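Local coordinates for protein glyoxalase 3 (Candida albicans, PDB 4LRU) that converts methylglyoxal to D-lactate in a single glutathione-independent step, detoxifying the methylglyoxal that the cell itself produces, at residues G154-L157 with I158-K161; T210-G214 with R215-G219; G105-G108 with H109-F113; A143-E146 with N147-D150. All coordinates share one frame; numbering follows the deposited sequence.

Contacts 1, 2 and 4 touch one another, while contact 3 lines the inferred active site. Contacts 4 and 1 are nearest neighbours, with centres about 8 Å apart; their short strands 149-150 and 155-156 pair, and Leu157 N probably hydrogen-bonds to Leu148 O at 2.9 Å. Ile216 of contact 2 joins both, its CD1 lying 3.9 Å from Leu157 CD2 and its CG2 4.3 Å from Phe145 CZ. In contact 3 the Thr111 side chain comes within about 3 Å of that of His140, and His109 within about 3 Å of Glu171, whereas Gly219 of contact 2 stays about 7 Å from the Cys139 side chain. Contact 1 lies about 21 Å from contact 3, centre to centre.

Contact 1 (G154-L157 with I158-K161); sequences GEPL and IKGK
Pro156 O accepts a hydrogen bond from Lys159 N at 2.9 Å, closing a type I beta turn from Pro156 to Lys159. The N-H points well at the oxygen (161°), yet the nitrogen sits 63° out of the carbonyl plane, because the tight turn brings the donor in from above. A second, overlapping turn of type II runs from Ile158 to Lys161, where Lys161 N binds Ile158 O at 3.0 Å. Gly160 takes its third position, whose positive phi a residue without a side chain adopts at little cost.

The side chains divide between solvent and core. On the outer side, the aliphatic run of Lys159 leaves the backbone with CG anti to N (chi1 -178°) and crosses Glu155 at a slant, so that Lys159 CD comes 3.3 Å from Glu155 OE1. Only at its last bond does the lysine chain bend, and NZ remains 4.6 Å from Glu155 OE1, beyond a salt bridge. Closer to the backbone, Pro156 CB meets Lys159 CB at 4.1 Å, a modest apolar touch for the rigid proline ring.

Leu157 and Ile158, at the centre of the first turn, face the interior. They cross at about a right angle, with Leu157 CD2 4.0 Å from Ile158 CG2; the leucine packs on Thr126 and Tyr129 of helix 119-130, and the isoleucine on Ala197 and on Glu195 of helix 188-195.

Backbone bonds define the two overlapping turns, and the buried Leu157 and Ile158 side chains fasten them to the interior, while the glutamate-lysine pair probably adds no more than a diffuse electrostatic attraction at the exposed edge.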
ATOM      1  N   GLY A 154     -16.142  11.040  12.542  1.00 25.98           N
ATOM      2  CA  GLY A 154     -15.848  10.570  13.899  1.00 26.10           C
ATOM      3  C   GLY A 154     -15.898   9.057  14.033  1.00 28.08           C
ATOM      4  O   GLY A 154     -15.942   8.530  15.155  1.00 29.30           O
ATOM      5  N   GLU A 155     -15.929   8.369  12.893  1.00 24.67           N
ATOM      6  CA  GLU A 155     -15.946   6.907  12.855  1.00 24.46           C
ATOM      7  C   GLU A 155     -14.814   6.404  11.977  1.00 22.24           C
ATOM      8  O   GLU A 155     -14.230   7.163  11.203  1.00 22.16           O
ATOM      9  CB  GLU A 155     -17.299   6.393  12.339  1.00 25.36           C
ATOM     10  CG  GLU A 155     -18.472   6.695  13.256  1.00 25.63           C
ATOM     11  CD  GLU A 155     -18.700   5.633  14.342  1.00 28.55           C
ATOM     12  OE1 GLU A 155     -18.011   4.593  14.328  1.00 29.65           O
ATOM     13  OE2 GLU A 155     -19.560   5.849  15.223  1.00 29.91           O
ATOM     14  N   PRO A 156     -14.458   5.120  12.110  1.00 22.50           N
ATOM     15  CA  PRO A 156     -13.396   4.597  11.268  1.00 21.04           C
ATOM     16  C   PRO A 156     -13.644   4.905   9.798  1.00 22.24           C
ATOM     17  O   PRO A 156     -14.778   4.781   9.308  1.00 22.37           O
ATOM     18  CB  PRO A 156     -13.448   3.096  11.540  1.00 22.90           C
ATOM     19  CG  PRO A 156     -13.912   3.020  12.961  1.00 25.16           C
ATOM     20  CD  PRO A 156     -14.900   4.143  13.121  1.00 24.13           C
ATOM     21  N   LEU A 157     -12.602   5.347   9.115  1.00 19.72           N
ATOM     22  CA  LEU A 157     -12.718   5.718   7.716  1.00 20.65           C
ATOM     23  C   LEU A 157     -13.351   4.617   6.847  1.00 21.40           C
ATOM     24  O   LEU A 157     -14.111   4.909   5.925  1.00 23.40           O
ATOM     25  CB  LEU A 157     -11.346   6.103   7.182  1.00 20.62           C
ATOM     26  CG  LEU A 157     -11.384   6.776   5.804  1.00 24.05           C
ATOM     27  CD1 LEU A 157     -10.276   7.814   5.705  1.00 30.24           C
ATOM     28  CD2 LEU A 157     -11.240   5.754   4.702  1.00 27.36           C
ATOM     29  N   ILE A 158     -13.048   3.356   7.146  1.00 20.09           N
ATOM     30  CA  ILE A 158     -13.629   2.250   6.394  1.00 20.96           C
ATOM     31  C   ILE A 158     -14.832   1.595   7.045  1.00 20.82           C
ATOM     32  O   ILE A 158     -15.291   0.563   6.572  1.00 20.08           O
ATOM     33  CB  ILE A 158     -12.593   1.178   6.013  1.00 21.04           C
ATOM     34  CG1 ILE A 158     -12.003   0.492   7.253  1.00 20.79           C
ATOM     35  CG2 ILE A 158     -11.527   1.796   5.138  1.00 21.38           C
ATOM     36  CD1 ILE A 158     -11.176  -0.748   6.942  1.00 22.19           C
ATOM     37  N   LYS A 159     -15.388   2.202   8.083  1.00 22.00           N
ATOM     38  CA  LYS A 159     -16.623   1.666   8.665  1.00 22.40           C
ATOM     39  C   LYS A 159     -17.690   1.593   7.582  1.00 24.75           C
ATOM     40  O   LYS A 159     -17.947   2.574   6.905  1.00 23.81           O
ATOM     41  CB  LYS A 159     -17.141   2.526   9.825  1.00 24.18           C
ATOM     42  CG  LYS A 159     -18.391   1.955  10.478  1.00 26.89           C
ATOM     43  CD  LYS A 159     -18.738   2.644  11.786  1.00 26.61           C
ATOM     44  CE  LYS A 159     -19.960   2.053  12.483  1.00 30.42           C
ATOM     45  NZ  LYS A 159     -19.767   0.631  12.887  1.00 31.61           N
ATOM     46  N   GLY A 160     -18.312   0.433   7.426  1.00 23.36           N
ATOM     47  CA  GLY A 160     -19.419   0.286   6.480  1.00 23.90           C
ATOM     48  C   GLY A 160     -18.986   0.216   5.019  1.00 24.48           C
ATOM     49  O   GLY A 160     -19.848   0.216   4.124  1.00 26.79           O
ATOM     50  N   LYS A 161     -17.675   0.134   4.787  1.00 23.32           N
ATOM     51  CA  LYS A 161     -17.090   0.066   3.446  1.00 22.55           C
ATOM     52  C   LYS A 161     -16.614  -1.352   3.164  1.00 23.93           C
ATOM     53  O   LYS A 161     -16.358  -2.138   4.083  1.00 23.84           O
ATOM     54  CB  LYS A 161     -15.895   1.014   3.316  1.00 22.40           C
ATOM     55  CG  LYS A 161     -16.212   2.469   3.621  1.00 24.76           C
ATOM     56  CD  LYS A 161     -17.188   3.081   2.634  1.00 28.73           C
ATOM     57  CE  LYS A 161     -17.118   4.606   2.718  1.00 35.89           C
ATOM     58  NZ  LYS A 161     -18.403   5.258   2.360  1.00 39.74           N
TER

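Contact 2 (T210-G214 with R215-G219); sequences TVTDG and RIVTG
Thr212 and Val217 stand side by side on one face of a two-stranded beta hairpin, pointing the same way, together with Thr210; Val211, Asp213, Ile216 and Thr218 occupy the opposite face. Within the turn, the planar guanidinium of Arg215 makes a cation-pi contact with Tyr129, and its NH1 hydrogen-bonds to Gly133 O and Tyr129 O.

The strands run antiparallel at 170°. In the hydrogen-bonded pair Val211-Thr218, Val211 N reaches Thr218 O at 2.8 Å and Thr218 N reaches Val211 O at 2.9 Å. The pair Asp213-Ile216 repeats this: Asp213 N lies 2.8 Å from Ile216 O, and the return bond from Ile216 N to Asp213 O, at 3.0 Å, closes a type II' turn. That last donor stands 51° above the carbonyl plane, since the chain is reversing there. Gly214 takes the second position of the turn, whose backbone angles come most easily to a glycine.

Among the side chains, Thr212 OG1 lies 3.8 Å from Val217 CG2, beta-branched residues suiting both strands. Thr218 holds OG1 between its backbone N and carbonyl carbon (chi1 48°), from where it hydrogen-bonds a water at 2.7 Å; the same water binds Val211 O at 3.0 Å. Thr164 N is a further partner of Thr218 OG1.

Strand 210-213 forms one edge of the central mixed sheet, and strand 216-219 runs between it and strand 134-138. Helix 225-236 covers the face bearing Thr210 and Val217, whereas Lys162 and Ile163 of strand 162-163 pack against Val211 and Thr218 on the other.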
ATOM      1  N   THR A 210      -9.383  -6.602  -7.158  1.00 19.15           N
ATOM      2  CA  THR A 210      -9.563  -5.365  -6.432  1.00 19.27           C
ATOM      3  C   THR A 210     -11.020  -5.146  -6.039  1.00 19.67           C
ATOM      4  O   THR A 210     -11.945  -5.743  -6.614  1.00 22.10           O
ATOM      5  CB  THR A 210      -9.135  -4.147  -7.263  1.00 20.10           C
ATOM      6  OG1 THR A 210     -10.020  -4.006  -8.390  1.00 20.61           O
ATOM      7  CG2 THR A 210      -7.702  -4.273  -7.710  1.00 20.01           C
ATOM      8  N   VAL A 211     -11.194  -4.266  -5.058  1.00 20.20           N
ATOM      9  CA  VAL A 211     -12.513  -3.823  -4.625  1.00 18.94           C
ATOM     10  C   VAL A 211     -12.524  -2.311  -4.616  1.00 19.11           C
ATOM     11  O   VAL A 211     -11.605  -1.686  -4.072  1.00 19.99           O
ATOM     12  CB  VAL A 211     -12.840  -4.352  -3.224  1.00 21.23           C
ATOM     13  CG1 VAL A 211     -14.108  -3.705  -2.686  1.00 22.60           C
ATOM     14  CG2 VAL A 211     -12.975  -5.873  -3.249  1.00 22.54           C
ATOM     15  N   THR A 212     -13.546  -1.723  -5.242  1.00 17.84           N
ATOM     16  CA  THR A 212     -13.756  -0.280  -5.208  1.00 19.66           C
ATOM     17  C   THR A 212     -15.030  -0.016  -4.432  1.00 21.74           C
ATOM     18  O   THR A 212     -16.102  -0.590  -4.747  1.00 23.08           O
ATOM     19  CB  THR A 212     -13.889   0.292  -6.639  1.00 20.10           C
ATOM     20  OG1 THR A 212     -12.650   0.124  -7.343  1.00 21.88           O
ATOM     21  CG2 THR A 212     -14.252   1.761  -6.587  1.00 22.15           C
ATOM     22  N   ASP A 213     -14.920   0.829  -3.408  1.00 20.05           N
ATOM     23  CA  ASP A 213     -16.083   1.326  -2.702  1.00 20.43           C
ATOM     24  C   ASP A 213     -15.993   2.838  -2.718  1.00 22.39           C
ATOM     25  O   ASP A 213     -15.315   3.446  -1.882  1.00 21.79           O
ATOM     26  CB  ASP A 213     -16.153   0.771  -1.272  1.00 21.82           C
ATOM     27  CG  ASP A 213     -17.491   1.025  -0.625  1.00 25.49           C
ATOM     28  OD1 ASP A 213     -18.176   1.975  -1.078  1.00 28.01           O
ATOM     29  OD2 ASP A 213     -17.881   0.253   0.279  1.00 25.54           O
ATOM     30  N   GLY A 214     -16.641   3.447  -3.706  1.00 22.35           N
ATOM     31  CA  GLY A 214     -16.545   4.882  -3.891  1.00 23.44           C
ATOM     32  C   GLY A 214     -15.116   5.284  -4.181  1.00 21.73           C
ATOM     33  O   GLY A 214     -14.563   4.919  -5.217  1.00 22.44           O
ATOM     34  N   ARG A 215     -14.512   6.008  -3.242  1.00 20.80           N
ATOM     35  CA  ARG A 215     -13.143   6.508  -3.395  1.00 19.73           C
ATOM     36  C   ARG A 215     -12.148   5.737  -2.520  1.00 20.17           C
ATOM     37  O   ARG A 215     -11.051   6.208  -2.210  1.00 20.31           O
ATOM     38  CB  ARG A 215     -13.111   8.020  -3.111  1.00 20.11           C
ATOM     39  CG  ARG A 215     -13.794   8.843  -4.209  1.00 22.26           C
ATOM     40  CD  ARG A 215     -14.007  10.295  -3.821  1.00 22.72           C
ATOM     41  NE  ARG A 215     -14.896  10.420  -2.675  1.00 24.12           N
ATOM     42  CZ  ARG A 215     -14.502  10.739  -1.449  1.00 23.10           C
ATOM     43  NH1 ARG A 215     -13.225  11.017  -1.208  1.00 22.11           N
ATOM     44  NH2 ARG A 215     -15.382  10.779  -0.459  1.00 26.01           N
ATOM     45  N   ILE A 216     -12.532   4.522  -2.150  1.00 19.23           N
ATOM     46  CA  ILE A 216     -11.613   3.591  -1.497  1.00 19.50           C
ATOM     47  C   ILE A 216     -11.383   2.416  -2.435  1.00 19.64           C
ATOM     48  O   ILE A 216     -12.332   1.765  -2.868  1.00 20.28           O
ATOM     49  CB  ILE A 216     -12.202   3.069  -0.187  1.00 20.52           C
ATOM     50  CG1 ILE A 216     -12.520   4.250   0.730  1.00 23.98           C
ATOM     51  CG2 ILE A 216     -11.235   2.100   0.473  1.00 20.01           C
ATOM     52  CD1 ILE A 216     -13.265   3.874   1.984  1.00 28.99           C
ATOM     53  N   VAL A 217     -10.120   2.167  -2.757  1.00 19.36           N
ATOM     54  CA  VAL A 217      -9.760   1.101  -3.691  1.00 18.58           C
ATOM     55  C   VAL A 217      -8.687   0.226  -3.061  1.00 19.16           C
ATOM     56  O   VAL A 217      -7.640   0.712  -2.621  1.00 19.59           O
ATOM     57  CB  VAL A 217      -9.252   1.665  -5.028  1.00 18.32           C
ATOM     58  CG1 VAL A 217      -8.902   0.543  -5.984  1.00 21.10           C
ATOM     59  CG2 VAL A 217     -10.282   2.593  -5.636  1.00 20.33           C
ATOM     60  N   THR A 218      -8.952  -1.069  -2.985  1.00 18.00           N
ATOM     61  CA  THR A 218      -7.969  -1.980  -2.423  1.00 17.46           C
ATOM     62  C   THR A 218      -7.736  -3.175  -3.333  1.00 17.60           C
ATOM     63  O   THR A 218      -8.608  -3.544  -4.119  1.00 18.31           O
ATOM     64  CB  THR A 218      -8.416  -2.475  -1.035  1.00 16.48           C
ATOM     65  OG1 THR A 218      -9.776  -2.923  -1.084  1.00 19.38           O
ATOM     66  CG2 THR A 218      -8.316  -1.348  -0.006  1.00 18.78           C
ATOM     67  N   GLY A 219      -6.553  -3.782  -3.204  1.00 18.18           N
ATOM     68  CA  GLY A 219      -6.199  -4.998  -3.939  1.00 17.35           C
ATOM     69  C   GLY A 219      -5.530  -6.033  -3.059  1.00 18.27           C
ATOM     70  O   GLY A 219      -5.054  -5.728  -1.965  1.00 17.56           O
TER
HETATM   71  O   HOH W   1     -11.832  -1.141  -1.141  1.00 20.97           O

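Contact 3 (G105-G108 with H109-F113); sequences GSAG and HGTLF
Two hydrogen bonds from Thr111 converge on Gly108 O. The hydroxyl OG1 donates at 3.0 Å, almost in line with the carbonyl, and the backbone N donates at 3.1 Å from 38° above the carbonyl plane, so one residue grips the oxygen twice. Threonine can do this because its OG1 sits between its own N and carbonyl carbon (chi1 59°), turned back toward the glycine. Glycine fits position 108 because at its backbone angles a CB would press on the preceding carbonyl oxygen.

Apolar contact comes from the other branch of the same threonine: Thr111 CG2 lies 3.5 Å from Ala107 CA and 3.7 Å from Ala107 CB, as the small alanine allows.

Further contacts lead to the inferred catalytic residues. His109 NE2 hydrogen-bonds to Glu171 OE1, and its ring meets that of His140. A weak Thr111 OG1 bond to His140 O, a minor branch sharing the proton given to Gly108 O, is consistent with a second-shell role in positioning the His140 backbone.

The loop leaves strand 102-105, whose Gly105 bonds through its backbone to Ser136 and Val138 of strand 134-138, and bends through Gly108 into helix 111-114.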
ATOM      1  N   GLY A 105      -1.134   2.997  -0.582  1.00 16.18           N
ATOM      2  CA  GLY A 105      -0.306   2.206   0.321  1.00 17.41           C
ATOM      3  C   GLY A 105       0.281   0.974  -0.334  1.00 17.47           C
ATOM      4  O   GLY A 105      -0.415  -0.025  -0.528  1.00 17.25           O
ATOM      5  N   SER A 106       1.551   1.046  -0.723  1.00 15.86           N
ATOM      6  CA  SER A 106       2.284  -0.161  -1.079  1.00 16.05           C
ATOM      7  C   SER A 106       2.477  -0.973   0.178  1.00 17.57           C
ATOM      8  O   SER A 106       2.291  -0.459   1.274  1.00 18.59           O
ATOM      9  CB  SER A 106       3.640   0.145  -1.721  1.00 17.23           C
ATOM     10  OG  SER A 106       4.622   0.609  -0.785  1.00 18.74           O
ATOM     11  N   ALA A 107       2.877  -2.221   0.040  1.00 17.19           N
ATOM     12  CA  ALA A 107       3.022  -3.022   1.236  1.00 16.41           C
ATOM     13  C   ALA A 107       4.203  -3.974   1.188  1.00 17.84           C
ATOM     14  O   ALA A 107       5.336  -3.550   0.935  1.00 18.12           O
ATOM     15  CB  ALA A 107       1.713  -3.710   1.577  1.00 18.31           C
ATOM     16  N   GLY A 108       3.957  -5.247   1.477  1.00 17.15           N
ATOM     17  CA  GLY A 108       4.933  -6.076   2.142  1.00 17.85           C
ATOM     18  C   GLY A 108       4.536  -6.196   3.592  1.00 17.22           C
ATOM     19  O   GLY A 108       3.893  -5.298   4.125  1.00 18.45           O
ATOM     20  N   HIS A 109       4.909  -7.300   4.230  1.00 17.98           N
ATOM     21  CA  HIS A 109       4.466  -7.572   5.597  1.00 18.97           C
ATOM     22  C   HIS A 109       4.957  -6.509   6.589  1.00 18.30           C
ATOM     23  O   HIS A 109       4.395  -6.362   7.668  1.00 18.13           O
ATOM     24  CB  HIS A 109       4.927  -8.955   6.042  1.00 20.09           C
ATOM     25  CG  HIS A 109       4.082 -10.080   5.522  1.00 21.73           C
ATOM     26  ND1 HIS A 109       4.262 -10.634   4.270  1.00 22.07           N
ATOM     27  CD2 HIS A 109       3.061 -10.768   6.092  1.00 20.55           C
ATOM     28  CE1 HIS A 109       3.387 -11.609   4.092  1.00 22.68           C
ATOM     29  NE2 HIS A 109       2.652 -11.715   5.183  1.00 21.81           N
ATOM     30  N   GLY A 110       5.987  -5.756   6.228  1.00 18.23           N
ATOM     31  CA  GLY A 110       6.470  -4.689   7.110  1.00 19.39           C
ATOM     32  C   GLY A 110       5.343  -3.748   7.520  1.00 20.13           C
ATOM     33  O   GLY A 110       5.323  -3.229   8.650  1.00 18.53           O
ATOM     34  N   THR A 111       4.392  -3.510   6.624  1.00 18.24           N
ATOM     35  CA  THR A 111       3.297  -2.580   6.917  1.00 18.38           C
ATOM     36  C   THR A 111       2.486  -2.959   8.168  1.00 19.36           C
ATOM     37  O   THR A 111       1.875  -2.090   8.794  1.00 18.90           O
ATOM     38  CB  THR A 111       2.279  -2.471   5.759  1.00 17.69           C
ATOM     39  OG1 THR A 111       1.726  -3.764   5.485  1.00 18.72           O
ATOM     40  CG2 THR A 111       2.914  -1.914   4.520  1.00 17.94           C
ATOM     41  N   LEU A 112       2.446  -4.249   8.504  1.00 18.86           N
ATOM     42  CA  LEU A 112       1.733  -4.721   9.677  1.00 18.53           C
ATOM     43  C   LEU A 112       2.286  -4.085  10.938  1.00 19.16           C
ATOM     44  O   LEU A 112       1.570  -3.956  11.935  1.00 21.29           O
ATOM     45  CB  LEU A 112       1.838  -6.242   9.794  1.00 20.25           C
ATOM     46  CG  LEU A 112       1.134  -7.003   8.665  1.00 21.29           C
ATOM     47  CD1 LEU A 112       1.552  -8.459   8.670  1.00 22.77           C
ATOM     48  CD2 LEU A 112      -0.383  -6.884   8.769  1.00 22.73           C
ATOM     49  N   PHE A 113       3.563  -3.716  10.887  1.00 19.72           N
ATOM     50  CA  PHE A 113       4.256  -3.205  12.068  1.00 19.89           C
ATOM     51  C   PHE A 113       4.078  -1.699  12.235  1.00 21.52           C
ATOM     52  O   PHE A 113       3.888  -1.214  13.360  1.00 21.75           O
ATOM     53  CB  PHE A 113       5.744  -3.563  12.032  1.00 20.22           C
ATOM     54  CG  PHE A 113       6.013  -5.039  12.186  1.00 21.29           C
ATOM     55  CD1 PHE A 113       5.994  -5.881  11.082  1.00 21.34           C
ATOM     56  CD2 PHE A 113       6.284  -5.583  13.428  1.00 23.40           C
ATOM     57  CE1 PHE A 113       6.237  -7.230  11.220  1.00 22.13           C
ATOM     58  CE2 PHE A 113       6.542  -6.942  13.578  1.00 24.65           C
ATOM     59  CZ  PHE A 113       6.526  -7.764  12.466  1.00 23.34           C
TER

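Contact 4 (A143-E146 with N147-D150); sequences AIFE and NLND
Phe145 and Leu148 are the ends of a type II beta turn, which leads from a 3-10 segment into the short strand 149-150. Leu148 N donates to Phe145 O at 3.3 Å, a long bond bent to 148°. Asn147 holds the third position with positive phi, a conformation asparagine tolerates better than most residues.

The Leu148 side chain doubles back over the turn. Its CB lies 3.5 Å from Phe145 O; CG continues anti to the backbone N (chi1 -173°), which helps carry CD2 back to Ile144 O at 3.6 Å and to the Phe145 ring, whose CD1 is 4.4 Å away. Gln122 and Thr126 of helix 119-130 pack on the same leucine. Ile144 CG2 sits over the centre of one face of the Phe145 ring.

Water also ties the turn, bonding to Phe145 O at 2.7 Å and to Leu148 O. On the polar side, Glu146 and Asn147 lie alongside each other, their carboxylate and amide planes 59° apart. Lys194 NZ makes a salt bridge to Glu146 OE2 and a hydrogen bond to Asn147 OD1. Asn147 ND2 bonds to Pro116 O and, at 2.8 Å, to a water that donates to Glu146 OE2 at 3.3 Å.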
ATOM      1  N   ALA A 143      -3.647  -2.147   6.210  1.00 19.04           N
ATOM      2  CA  ALA A 143      -3.292  -1.895   7.608  1.00 18.98           C
ATOM      3  C   ALA A 143      -3.254  -0.399   7.914  1.00 19.02           C
ATOM      4  O   ALA A 143      -3.408  -0.011   9.066  1.00 18.84           O
ATOM      5  CB  ALA A 143      -1.963  -2.548   7.956  1.00 19.01           C
ATOM      6  N   ILE A 144      -3.088   0.435   6.887  1.00 17.64           N
ATOM      7  CA  ILE A 144      -3.156   1.885   7.071  1.00 19.00           C
ATOM      8  C   ILE A 144      -4.502   2.334   7.640  1.00 17.06           C
ATOM      9  O   ILE A 144      -4.606   3.373   8.295  1.00 18.31           O
ATOM     10  CB  ILE A 144      -2.821   2.641   5.766  1.00 17.19           C
ATOM     11  CG1 ILE A 144      -2.398   4.085   6.071  1.00 18.16           C
ATOM     12  CG2 ILE A 144      -3.996   2.594   4.804  1.00 19.19           C
ATOM     13  CD1 ILE A 144      -1.023   4.239   6.679  1.00 18.26           C
ATOM     14  N   PHE A 145      -5.543   1.544   7.413  1.00 18.39           N
ATOM     15  CA  PHE A 145      -6.872   1.910   7.881  1.00 18.73           C
ATOM     16  C   PHE A 145      -7.124   1.474   9.321  1.00 18.71           C
ATOM     17  O   PHE A 145      -8.152   1.796   9.922  1.00 20.13           O
ATOM     18  CB  PHE A 145      -7.948   1.278   6.981  1.00 19.83           C
ATOM     19  CG  PHE A 145      -7.858   1.685   5.533  1.00 21.39           C
ATOM     20  CD1 PHE A 145      -7.958   3.011   5.165  1.00 21.47           C
ATOM     21  CD2 PHE A 145      -7.704   0.726   4.538  1.00 22.42           C
ATOM     22  CE1 PHE A 145      -7.897   3.390   3.833  1.00 22.64           C
ATOM     23  CE2 PHE A 145      -7.620   1.096   3.208  1.00 22.44           C
ATOM     24  CZ  PHE A 145      -7.711   2.430   2.856  1.00 23.24           C
ATOM     25  N   GLU A 146      -6.209   0.689   9.872  1.00 18.17           N
ATOM     26  CA  GLU A 146      -6.338   0.259  11.245  1.00 18.79           C
ATOM     27  C   GLU A 146      -6.110   1.462  12.172  1.00 19.51           C
ATOM     28  O   GLU A 146      -5.160   2.218  11.998  1.00 19.69           O
ATOM     29  CB  GLU A 146      -5.341  -0.872  11.545  1.00 19.98           C
ATOM     30  CG  GLU A 146      -5.546  -1.488  12.914  1.00 22.46           C
ATOM     31  CD  GLU A 146      -4.578  -2.610  13.236  1.00 24.46           C
ATOM     32  OE1 GLU A 146      -4.081  -3.250  12.297  1.00 22.54           O
ATOM     33  OE2 GLU A 146      -4.336  -2.852  14.444  1.00 26.71           O
ATOM     34  N   ASN A 147      -7.018   1.641  13.124  1.00 22.36           N
ATOM     35  CA  ASN A 147      -7.007   2.794  14.037  1.00 24.55           C
ATOM     36  C   ASN A 147      -7.259   4.134  13.366  1.00 22.76           C
ATOM     37  O   ASN A 147      -6.972   5.184  13.950  1.00 26.90           O
ATOM     38  CB  ASN A 147      -5.689   2.888  14.814  1.00 22.96           C
ATOM     39  CG  ASN A 147      -5.307   1.584  15.474  1.00 24.40           C
ATOM     40  OD1 ASN A 147      -6.125   0.956  16.147  1.00 26.66           O
ATOM     41  ND2 ASN A 147      -4.050   1.179  15.304  1.00 24.75           N
ATOM     42  N   LEU A 148      -7.812   4.133  12.159  1.00 19.91           N
ATOM     43  CA  LEU A 148      -7.927   5.385  11.411  1.00 22.59           C
ATOM     44  C   LEU A 148      -9.356   5.903  11.390  1.00 22.42           C
ATOM     45  O   LEU A 148     -10.220   5.357  10.699  1.00 21.73           O
ATOM     46  CB  LEU A 148      -7.419   5.231   9.988  1.00 22.56           C
ATOM     47  CG  LEU A 148      -7.339   6.525   9.186  1.00 22.82           C
ATOM     48  CD1 LEU A 148      -6.533   7.579   9.939  1.00 27.34           C
ATOM     49  CD2 LEU A 148      -6.756   6.252   7.820  1.00 24.24           C
ATOM     50  N   ASN A 149      -9.603   6.970  12.134  1.00 23.13           N
ATOM     51  CA  ASN A 149     -10.913   7.592  12.083  1.00 24.98           C
ATOM     52  C   ASN A 149     -10.926   8.656  10.982  1.00 22.71           C
ATOM     53  O   ASN A 149      -9.898   9.268  10.674  1.00 23.61           O
ATOM     54  CB  ASN A 149     -11.285   8.145  13.451  1.00 31.94           C
ATOM     55  CG  ASN A 149     -11.910   7.082  14.347  1.00 36.31           C
ATOM     56  OD1 ASN A 149     -11.880   5.890  14.034  1.00 37.09           O
ATOM     57  ND2 ASN A 149     -12.456   7.506  15.467  1.00 40.54           N
ATOM     58  N   ASP A 150     -12.073   8.815  10.346  1.00 23.07           N
ATOM     59  CA  ASP A 150     -12.275   9.886   9.363  1.00 22.25           C
ATOM     60  C   ASP A 150     -12.745  11.125  10.126  1.00 23.00           C
ATOM     61  O   ASP A 150     -13.743  11.079  10.831  1.00 22.66           O
ATOM     62  CB  ASP A 150     -13.343   9.442   8.361  1.00 23.66           C
ATOM     63  CG  ASP A 150     -13.564  10.444   7.238  1.00 24.66           C
ATOM     64  OD1 ASP A 150     -13.044  11.580   7.313  1.00 24.99           O
ATOM     65  OD2 ASP A 150     -14.276  10.069   6.280  1.00 25.84           O
TER
HETATM   66  O   HOH W   2     -10.462   2.973   9.107  1.00 20.24           O
HETATM   67  O   HOH W   3      -2.943  -0.932  16.713  1.00 37.86           O